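Pathogenicity island protein (Staphylococcus aureus subsp. aureus, PDB 3HL6) is of unknown function but is the ORF9 product of a Staphylococcus aureus pathogenicity island. Local coordinates at residues B[200-203]-B[204-207]; B[173-176]-B[177-181]; B[97-100]-B[101-104]. One frame throughout, in Å; residues are numbered along the deposited sequence.

Contact 1: B[200-203]-B[204-207]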
ATOM      1  N   LYS B 200     -23.016  -4.700 -25.637  1.00 61.13           N
ATOM      2  CA  LYS B 200     -21.576  -4.435 -25.688  1.00 60.61           C
ATOM      3  C   LYS B 200     -20.796  -5.177 -24.606  1.00 60.57           C
ATOM      4  O   LYS B 200     -19.779  -5.826 -24.886  1.00 60.71           O
ATOM      5  CB  LYS B 200     -21.290  -2.953 -25.605  1.00 60.48           C
ATOM      6  CG  LYS B 200     -21.520  -2.223 -26.933  1.00 60.31           C
ATOM      7  CD  LYS B 200     -21.373  -0.725 -26.713  1.00 60.06           C
ATOM      8  CE  LYS B 200     -22.234   0.089 -27.756  1.00 60.18           C
ATOM      9  NZ  LYS B 200     -21.744   1.520 -27.720  1.00 60.72           N
ATOM     10  N   LEU B 201     -21.288  -5.102 -23.371  1.00 60.37           N
ATOM     11  CA  LEU B 201     -20.636  -5.764 -22.254  1.00 59.41           C
ATOM     12  C   LEU B 201     -20.708  -7.267 -22.395  1.00 59.19           C
ATOM     13  O   LEU B 201     -19.775  -7.972 -22.046  1.00 59.36           O
ATOM     14  CB  LEU B 201     -21.251  -5.328 -20.930  1.00 59.41           C
ATOM     15  CG  LEU B 201     -21.065  -3.873 -20.498  1.00 59.09           C
ATOM     16  CD1 LEU B 201     -21.596  -3.712 -19.075  1.00 59.08           C
ATOM     17  CD2 LEU B 201     -19.610  -3.416 -20.599  1.00 56.39           C
ATOM     18  N   ASN B 202     -21.812  -7.774 -22.915  1.00 59.40           N
ATOM     19  CA  ASN B 202     -21.873  -9.197 -23.242  1.00 59.55           C
ATOM     20  C   ASN B 202     -20.867  -9.643 -24.308  1.00 59.05           C
ATOM     21  O   ASN B 202     -20.275 -10.716 -24.189  1.00 58.71           O
ATOM     22  CB  ASN B 202     -23.283  -9.585 -23.632  1.00 59.98           C
ATOM     23  CG  ASN B 202     -24.215  -9.571 -22.457  1.00 61.18           C
ATOM     24  OD1 ASN B 202     -23.949 -10.207 -21.434  1.00 64.09           O
ATOM     25  ND2 ASN B 202     -25.310  -8.834 -22.580  1.00 61.53           N
ATOM     26  N   ASP B 203     -20.656  -8.806 -25.320  1.00 58.66           N
ATOM     27  CA  ASP B 203     -19.634  -9.055 -26.335  1.00 58.70           C
ATOM     28  C   ASP B 203     -18.284  -9.203 -25.701  1.00 58.73           C
ATOM     29  O   ASP B 203     -17.440  -9.972 -26.171  1.00 58.90           O
ATOM     30  CB  ASP B 203     -19.531  -7.863 -27.260  1.00 59.19           C
ATOM     31  CG  ASP B 203     -20.499  -7.936 -28.404  1.00 60.40           C
ATOM     32  OD1 ASP B 203     -21.339  -8.885 -28.420  1.00 59.19           O
ATOM     33  OD2 ASP B 203     -20.410  -7.031 -29.271  1.00 60.80           O
ATOM     34  N   LEU B 204     -18.069  -8.421 -24.645  1.00 58.18           N
ATOM     35  CA  LEU B 204     -16.769  -8.360 -23.996  1.00 56.67           C
ATOM     36  C   LEU B 204     -16.651  -9.474 -22.977  1.00 56.32           C
ATOM     37  O   LEU B 204     -15.628 -10.170 -22.902  1.00 56.44           O
ATOM     38  CB  LEU B 204     -16.582  -7.013 -23.316  1.00 56.66           C
ATOM     39  CG  LEU B 204     -16.543  -5.753 -24.167  1.00 53.42           C
ATOM     40  CD1 LEU B 204     -16.593  -4.595 -23.206  1.00 53.25           C
ATOM     41  CD2 LEU B 204     -15.270  -5.685 -24.990  1.00 52.49           C
ATOM     42  N   LYS B 205     -17.705  -9.666 -22.197  1.00 55.62           N
ATOM     43  CA  LYS B 205     -17.778 -10.876 -21.403  1.00 55.01           C
ATOM     44  C   LYS B 205     -17.464 -12.103 -22.283  1.00 54.62           C
ATOM     45  O   LYS B 205     -16.916 -13.090 -21.780  1.00 54.36           O
ATOM     46  CB  LYS B 205     -19.142 -11.015 -20.743  1.00 55.04           C
ATOM     47  CG  LYS B 205     -19.253 -12.221 -19.823  1.00 54.11           C
ATOM     48  CD  LYS B 205     -20.663 -12.343 -19.303  1.00 52.24           C
ATOM     49  CE  LYS B 205     -20.739 -13.427 -18.240  1.00 53.60           C
ATOM     50  NZ  LYS B 205     -22.047 -13.276 -17.506  1.00 56.04           N
ATOM     51  N   ALA B 206     -17.781 -12.020 -23.585  1.00 53.60           N
ATOM     52  CA  ALA B 206     -17.627 -13.185 -24.490  1.00 52.99           C
ATOM     53  C   ALA B 206     -16.165 -13.419 -24.896  1.00 52.74           C
ATOM     54  O   ALA B 206     -15.672 -14.560 -24.843  1.00 52.21           O
ATOM     55  CB  ALA B 206     -18.532 -13.084 -25.717  1.00 52.18           C
ATOM     56  N   SER B 207     -15.454 -12.349 -25.257  1.00 51.93           N
ATOM     57  CA  SER B 207     -14.036 -12.527 -25.467  1.00 51.64           C
ATOM     58  C   SER B 207     -13.239 -12.709 -24.193  1.00 51.58           C
ATOM     59  O   SER B 207     -12.264 -13.460 -24.189  1.00 52.31           O
ATOM     60  CB  SER B 207     -13.429 -11.434 -26.318  1.00 50.97           C
ATOM     61  OG  SER B 207     -13.929 -10.201 -25.930  1.00 51.24           O
TER

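Contact 2: B[173-176]-B[177-181]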
ATOM      1  N   LEU B 173     -11.120  -5.165 -20.193  1.00 54.10           N
ATOM      2  CA  LEU B 173     -11.252  -4.398 -18.979  1.00 53.85           C
ATOM      3  C   LEU B 173     -11.268  -2.892 -19.271  1.00 53.83           C
ATOM      4  O   LEU B 173     -12.169  -2.178 -18.843  1.00 54.20           O
ATOM      5  CB  LEU B 173     -10.133  -4.776 -18.016  1.00 54.29           C
ATOM      6  CG  LEU B 173     -10.368  -5.923 -17.030  1.00 52.30           C
ATOM      7  CD1 LEU B 173     -11.645  -6.730 -17.324  1.00 50.89           C
ATOM      8  CD2 LEU B 173      -9.151  -6.800 -17.010  1.00 49.74           C
ATOM      9  N   VAL B 174     -10.291  -2.413 -20.029  1.00 53.46           N
ATOM     10  CA  VAL B 174     -10.328  -1.052 -20.579  1.00 53.01           C
ATOM     11  C   VAL B 174     -11.649  -0.635 -21.248  1.00 53.30           C
ATOM     12  O   VAL B 174     -12.255   0.351 -20.868  1.00 54.21           O
ATOM     13  CB  VAL B 174      -9.170  -0.819 -21.570  1.00 52.92           C
ATOM     14  CG1 VAL B 174      -8.887   0.639 -21.681  1.00 51.97           C
ATOM     15  CG2 VAL B 174      -7.905  -1.570 -21.122  1.00 53.08           C
ATOM     16  N   GLU B 175     -12.105  -1.354 -22.260  1.00 53.18           N
ATOM     17  CA  GLU B 175     -13.323  -0.942 -22.934  1.00 52.44           C
ATOM     18  C   GLU B 175     -14.507  -1.050 -21.955  1.00 52.31           C
ATOM     19  O   GLU B 175     -15.334  -0.138 -21.851  1.00 52.41           O
ATOM     20  CB  GLU B 175     -13.531  -1.790 -24.190  1.00 52.70           C
ATOM     21  CG  GLU B 175     -14.705  -1.358 -25.084  1.00 54.96           C
ATOM     22  CD  GLU B 175     -14.537   0.061 -25.640  1.00 58.94           C
ATOM     23  OE1 GLU B 175     -13.408   0.613 -25.523  1.00 59.52           O
ATOM     24  OE2 GLU B 175     -15.536   0.615 -26.193  1.00 59.88           O
ATOM     25  N   GLY B 176     -14.577  -2.159 -21.222  1.00 51.42           N
ATOM     26  CA  GLY B 176     -15.566  -2.314 -20.152  1.00 50.49           C
ATOM     27  C   GLY B 176     -15.722  -1.149 -19.198  1.00 49.69           C
ATOM     28  O   GLY B 176     -16.833  -0.679 -18.954  1.00 49.23           O
ATOM     29  N   LEU B 177     -14.618  -0.674 -18.641  1.00 49.59           N
ATOM     30  CA  LEU B 177     -14.691   0.425 -17.682  1.00 49.35           C
ATOM     31  C   LEU B 177     -15.116   1.745 -18.354  1.00 50.43           C
ATOM     32  O   LEU B 177     -15.829   2.570 -17.760  1.00 50.43           O
ATOM     33  CB  LEU B 177     -13.371   0.573 -16.930  1.00 48.31           C
ATOM     34  CG  LEU B 177     -13.419   1.620 -15.813  1.00 47.21           C
ATOM     35  CD1 LEU B 177     -14.492   1.270 -14.719  1.00 45.99           C
ATOM     36  CD2 LEU B 177     -12.045   1.816 -15.217  1.00 43.57           C
ATOM     37  N   LYS B 178     -14.694   1.920 -19.602  1.00 51.08           N
ATOM     38  CA  LYS B 178     -15.028   3.107 -20.348  1.00 52.32           C
ATOM     39  C   LYS B 178     -16.526   3.186 -20.676  1.00 52.67           C
ATOM     40  O   LYS B 178     -17.126   4.258 -20.522  1.00 52.18           O
ATOM     41  CB  LYS B 178     -14.155   3.176 -21.615  1.00 53.35           C
ATOM     42  CG  LYS B 178     -14.518   4.241 -22.594  1.00 54.94           C
ATOM     43  CD  LYS B 178     -13.285   4.683 -23.375  1.00 60.10           C
ATOM     44  CE  LYS B 178     -13.705   5.534 -24.590  1.00 61.93           C
ATOM     45  NZ  LYS B 178     -12.580   6.261 -25.253  1.00 64.88           N
ATOM     46  N   LEU B 179     -17.133   2.068 -21.087  1.00 52.94           N
ATOM     47  CA  LEU B 179     -18.567   2.065 -21.445  1.00 54.42           C
ATOM     48  C   LEU B 179     -19.488   2.272 -20.236  1.00 55.46           C
ATOM     49  O   LEU B 179     -20.563   2.886 -20.309  1.00 55.50           O
ATOM     50  CB  LEU B 179     -18.972   0.755 -22.121  1.00 54.48           C
ATOM     51  CG  LEU B 179     -18.211   0.190 -23.318  1.00 55.20           C
ATOM     52  CD1 LEU B 179     -18.328  -1.344 -23.365  1.00 53.31           C
ATOM     53  CD2 LEU B 179     -18.725   0.821 -24.605  1.00 55.03           C
ATOM     54  N   VAL B 180     -19.069   1.720 -19.118  1.00 56.47           N
ATOM     55  CA  VAL B 180     -19.814   1.886 -17.902  1.00 57.60           C
ATOM     56  C   VAL B 180     -19.650   3.320 -17.422  1.00 57.98           C
ATOM     57  O   VAL B 180     -20.617   3.947 -17.003  1.00 57.63           O
ATOM     58  CB  VAL B 180     -19.338   0.865 -16.863  1.00 57.61           C
ATOM     59  CG1 VAL B 180     -19.896   1.183 -15.571  1.00 58.71           C
ATOM     60  CG2 VAL B 180     -19.814  -0.576 -17.295  1.00 58.87           C
ATOM     61  N   THR B 181     -18.438   3.866 -17.499  1.00 58.68           N
ATOM     62  CA  THR B 181     -18.269   5.214 -16.985  1.00 60.27           C
ATOM     63  C   THR B 181     -18.916   6.244 -17.913  1.00 60.62           C
ATOM     64  O   THR B 181     -19.368   7.292 -17.466  1.00 60.62           O
ATOM     65  CB  THR B 181     -16.793   5.583 -16.641  1.00 60.05           C
ATOM     66  OG1 THR B 181     -15.994   5.502 -17.801  1.00 63.53           O
ATOM     67  CG2 THR B 181     -16.214   4.594 -15.697  1.00 60.61           C
TER

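Contact 3: B[97-100]-B[101-104]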
ATOM      1  N   GLN B  97      -9.989 -18.390  -5.508  1.00 69.99           N
ATOM      2  CA  GLN B  97      -8.967 -17.360  -5.650  1.00 67.40           C
ATOM      3  C   GLN B  97      -8.949 -16.691  -7.022  1.00 64.54           C
ATOM      4  O   GLN B  97      -8.869 -17.365  -8.048  1.00 64.88           O
ATOM      5  CB  GLN B  97      -7.571 -17.891  -5.315  1.00 67.89           C
ATOM      6  CG  GLN B  97      -6.588 -16.727  -5.095  1.00 70.88           C
ATOM      7  CD  GLN B  97      -5.154 -17.171  -4.998  1.00 74.63           C
ATOM      8  OE1 GLN B  97      -4.811 -18.293  -5.404  1.00 76.89           O
ATOM      9  NE2 GLN B  97      -4.290 -16.298  -4.452  1.00 75.37           N
ATOM     10  N   LEU B  98      -9.005 -15.363  -7.021  1.00 60.85           N
ATOM     11  CA  LEU B  98      -9.069 -14.570  -8.246  1.00 56.94           C
ATOM     12  C   LEU B  98      -7.904 -13.588  -8.314  1.00 54.70           C
ATOM     13  O   LEU B  98      -7.682 -12.808  -7.375  1.00 54.19           O
ATOM     14  CB  LEU B  98     -10.358 -13.779  -8.272  1.00 56.48           C
ATOM     15  CG  LEU B  98     -11.624 -14.473  -8.753  1.00 56.44           C
ATOM     16  CD1 LEU B  98     -12.727 -13.401  -8.959  1.00 52.08           C
ATOM     17  CD2 LEU B  98     -11.329 -15.275 -10.029  1.00 55.09           C
ATOM     18  N   SER B  99      -7.180 -13.612  -9.425  1.00 51.13           N
ATOM     19  CA  SER B  99      -6.281 -12.540  -9.760  1.00 48.65           C
ATOM     20  C   SER B  99      -7.045 -11.225  -9.883  1.00 47.89           C
ATOM     21  O   SER B  99      -8.279 -11.214 -10.019  1.00 47.22           O
ATOM     22  CB  SER B  99      -5.565 -12.835 -11.084  1.00 48.58           C
ATOM     23  OG  SER B  99      -6.420 -12.608 -12.178  1.00 46.52           O
ATOM     24  N   ILE B 100      -6.312 -10.114  -9.869  1.00 46.28           N
ATOM     25  CA  ILE B 100      -6.964  -8.837  -9.811  1.00 45.29           C
ATOM     26  C   ILE B 100      -7.758  -8.587 -11.101  1.00 45.59           C
ATOM     27  O   ILE B 100      -8.822  -7.966 -11.061  1.00 45.27           O
ATOM     28  CB  ILE B 100      -5.987  -7.670  -9.487  1.00 45.55           C
ATOM     29  CG1 ILE B 100      -6.780  -6.344  -9.336  1.00 42.83           C
ATOM     30  CG2 ILE B 100      -4.847  -7.590 -10.532  1.00 42.33           C
ATOM     31  CD1 ILE B 100      -6.138  -5.313  -8.389  1.00 39.31           C
ATOM     32  N   SER B 101      -7.272  -9.105 -12.226  1.00 45.23           N
ATOM     33  CA  SER B 101      -8.004  -8.952 -13.479  1.00 45.73           C
ATOM     34  C   SER B 101      -9.330  -9.712 -13.487  1.00 45.99           C
ATOM     35  O   SER B 101     -10.382  -9.149 -13.833  1.00 45.93           O
ATOM     36  CB  SER B 101      -7.135  -9.324 -14.679  1.00 45.64           C
ATOM     37  OG  SER B 101      -5.962  -8.536 -14.662  1.00 45.75           O
ATOM     38  N   ASP B 102      -9.302 -10.975 -13.092  1.00 46.20           N
ATOM     39  CA  ASP B 102     -10.558 -11.716 -12.976  1.00 46.96           C
ATOM     40  C   ASP B 102     -11.473 -11.141 -11.904  1.00 47.09           C
ATOM     41  O   ASP B 102     -12.705 -11.153 -12.048  1.00 46.89           O
ATOM     42  CB  ASP B 102     -10.303 -13.175 -12.638  1.00 47.74           C
ATOM     43  CG  ASP B 102      -9.620 -13.908 -13.758  1.00 47.38           C
ATOM     44  OD1 ASP B 102      -9.741 -13.433 -14.902  1.00 47.60           O
ATOM     45  OD2 ASP B 102      -8.974 -14.941 -13.477  1.00 48.46           O
ATOM     46  N   MET B 103     -10.877 -10.623 -10.838  1.00 47.02           N
ATOM     47  CA  MET B 103     -11.672  -9.932  -9.859  1.00 47.32           C
ATOM     48  C   MET B 103     -12.435  -8.794 -10.499  1.00 46.78           C
ATOM     49  O   MET B 103     -13.632  -8.599 -10.209  1.00 46.99           O
ATOM     50  CB  MET B 103     -10.836  -9.421  -8.714  1.00 47.91           C
ATOM     51  CG  MET B 103     -11.707  -8.827  -7.628  1.00 52.03           C
ATOM     52  SD  MET B 103     -12.712 -10.045  -6.767  1.00 60.60           S
ATOM     53  CE  MET B 103     -13.661  -9.017  -5.646  1.00 60.29           C
ATOM     54  N   MET B 104     -11.764  -8.046 -11.375  1.00 45.30           N
ATOM     55  CA  MET B 104     -12.411  -6.889 -11.985  1.00 44.72           C
ATOM     56  C   MET B 104     -13.414  -7.351 -13.039  1.00 45.15           C
ATOM     57  O   MET B 104     -14.521  -6.839 -13.113  1.00 44.66           O
ATOM     58  CB  MET B 104     -11.368  -5.918 -12.541  1.00 44.59           C
ATOM     59  CG  MET B 104     -11.936  -4.718 -13.229  1.00 44.40           C
ATOM     60  SD  MET B 104     -10.755  -3.570 -13.979  1.00 40.94           S
ATOM     61  CE  MET B 104     -11.925  -2.344 -14.505  1.00 40.51           C
TER

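Contact 1: B[200-203]-B[204-207]
Leu204 meets the preceding turn of helix 191-208 through both backbone and side chain. Its N lies 3.1 Å from Lys200 O and makes a weak hydrogen bond there, and it makes a second weak one to Leu201 O, so a single N-H is shared between an i-4 and an i-3 carbonyl. With CG beside its own backbone N (chi1 -64°), the side chain folds back along the helix: CG comes within 3.3 Å of Lys200 O, and CD1 reaches Leu201 CD2 at 4.2 Å, the two leucines crossing obliquely. Both also touch Leu179 of helix 171-184, which identifies this as the face turned to the neighbouring helix.

Lys205 follows with a much straighter bond, N to Leu201 O at 2.7 Å with an angle of 174° at the hydrogen. Its CB sits 3.4 Å from that same oxygen, while the extended chain carries NZ away to a hydrogen bond with Phe109 O.

Ala206 lays its CB 3.3 Å from Asp203 O. Ser207 N then donates to this oxygen over 3.2 Å. The hydroxyl of Ser207 has its hydrogen bond with Glu172 OE2, across to helix 171-184. Apolar Leu201 and Leu204 on one side and exposed Asn202 and Asp203 on another are the pattern of an amphipathic alpha helix packed against helix 171-184 of the same chain.

Contact 2: B[173-176]-B[177-181]
Glu175 lies against Leu179 one turn further along helix 171-184, its carboxylate oxygen OE2 3.6 Å from Leu179 CD2 and its CG 4.0 Å from CD1. The reach depends on a bend: CG is anti to the backbone N, and chi2 of 62° then turns the carboxylate along the helix in the direction of the next turn, although the bond leaving CA points away from it. The glutamate therefore offers its methylene part to one leucine methyl, while OE2 merely lies beside the other.

Leu179 packs back on the preceding turn. Its CG, set beside its own backbone N (chi1 -52°), lies 3.2 Å from Glu175 O, the same carbonyl that accepts its N-H at 2.9 Å. The side chain of Leu179 also packs on Leu197, Lys200, Leu201 and Leu204 of helix 191-208.

Beneath these side chains the backbone bonding is regular. Leu177 N reaches Leu173 O at 2.9 Å, with 161° at the hydrogen; Lys178 N to Val174 O and Val180 N to Gly176 O are longer, the latter 3.3 Å. Val180 sets CG2 3.4 Å from Gly176 O. Leu177 turns its end away from the preceding turn, to Leu159 and Tyr160 of helix 152-163 and to Phe42.

Lys178 carries the charge opposite to Glu175, yet its NZ stays 5.7 Å from Glu175 OE1, too far for a salt bridge. Any attraction between the two charges is probably modest at that separation, and what ties the turns together here is four i to i-4 backbone bonds, with the approach of Glu175 CG to Leu179 CD1 as a minor apolar part.

Contact 3: B[97-100]-B[101-104]
An N-cap opens helix 100-109 directly after strand 96-98, with Ser99 in the capping position. Its OG accepts from Asp102 N in a weak bond, 3.4 Å long but almost straight, at 175°. The torsion chi1 of 77° sets OG between the backbone N and the carbonyl carbon of Ser99, turned to the first turn of the helix. The carboxylate does not complete a capping box: its nearer oxygen, Asp102 OD2, is 4.6 Å from Ser99 N, and OD1 is hydrogen-bonded to Tyr208 OH.

The main-chain bonds of the helix begin at the same residue. Met103 N donates to Ser99 O over 2.8 Å, and Met104 N follows to Ile100 O at 3.0 Å.

Leu98, at the junction of strand and helix, turns its side chain to the helix and spans two of its residues. One methyl, CD2, rests 3.5 Å from Asp102 CB, the two side chains crossing at about a right angle; the other, CD1, lies 3.7 Å from Met103 CA and 4.0 Å from Met103 SD. Met103 can present its sulfur there because its chain bends at chi2 (68°), and it also packs on Tyr90 and Leu162. Ile100 joins it on both of those residues, so the strand-helix junction is covered by strand 90-92 and helix 152-163.

A hydroxyl cap over one early amide and a leucine packed beside it thus combine polar and apolar parts of the helix start, with the weak cap bond probably contributing less than the backbone bond from Met103.

In the fold
Contact 2 is the middle member of the set. Its Leu179 packs on contact 1, where CD1 lies 3.7 Å from both Leu201 CD2 and Leu204 CD1, so the consecutive helices 171-184 and 191-208 meet here; the two centres are 11 Å apart. In the other direction Leu173 CG touches Met104 SD of contact 3 at 3.9 Å, and Leu177 CB lies 4.1 Å from Met104 CE, joining helix 171-184 to helix 100-109. Contacts 1 and 3 do not meet, their nearest atoms being about 10 Å apart, but polar bonds still join helix 100-109 to helix 191-208.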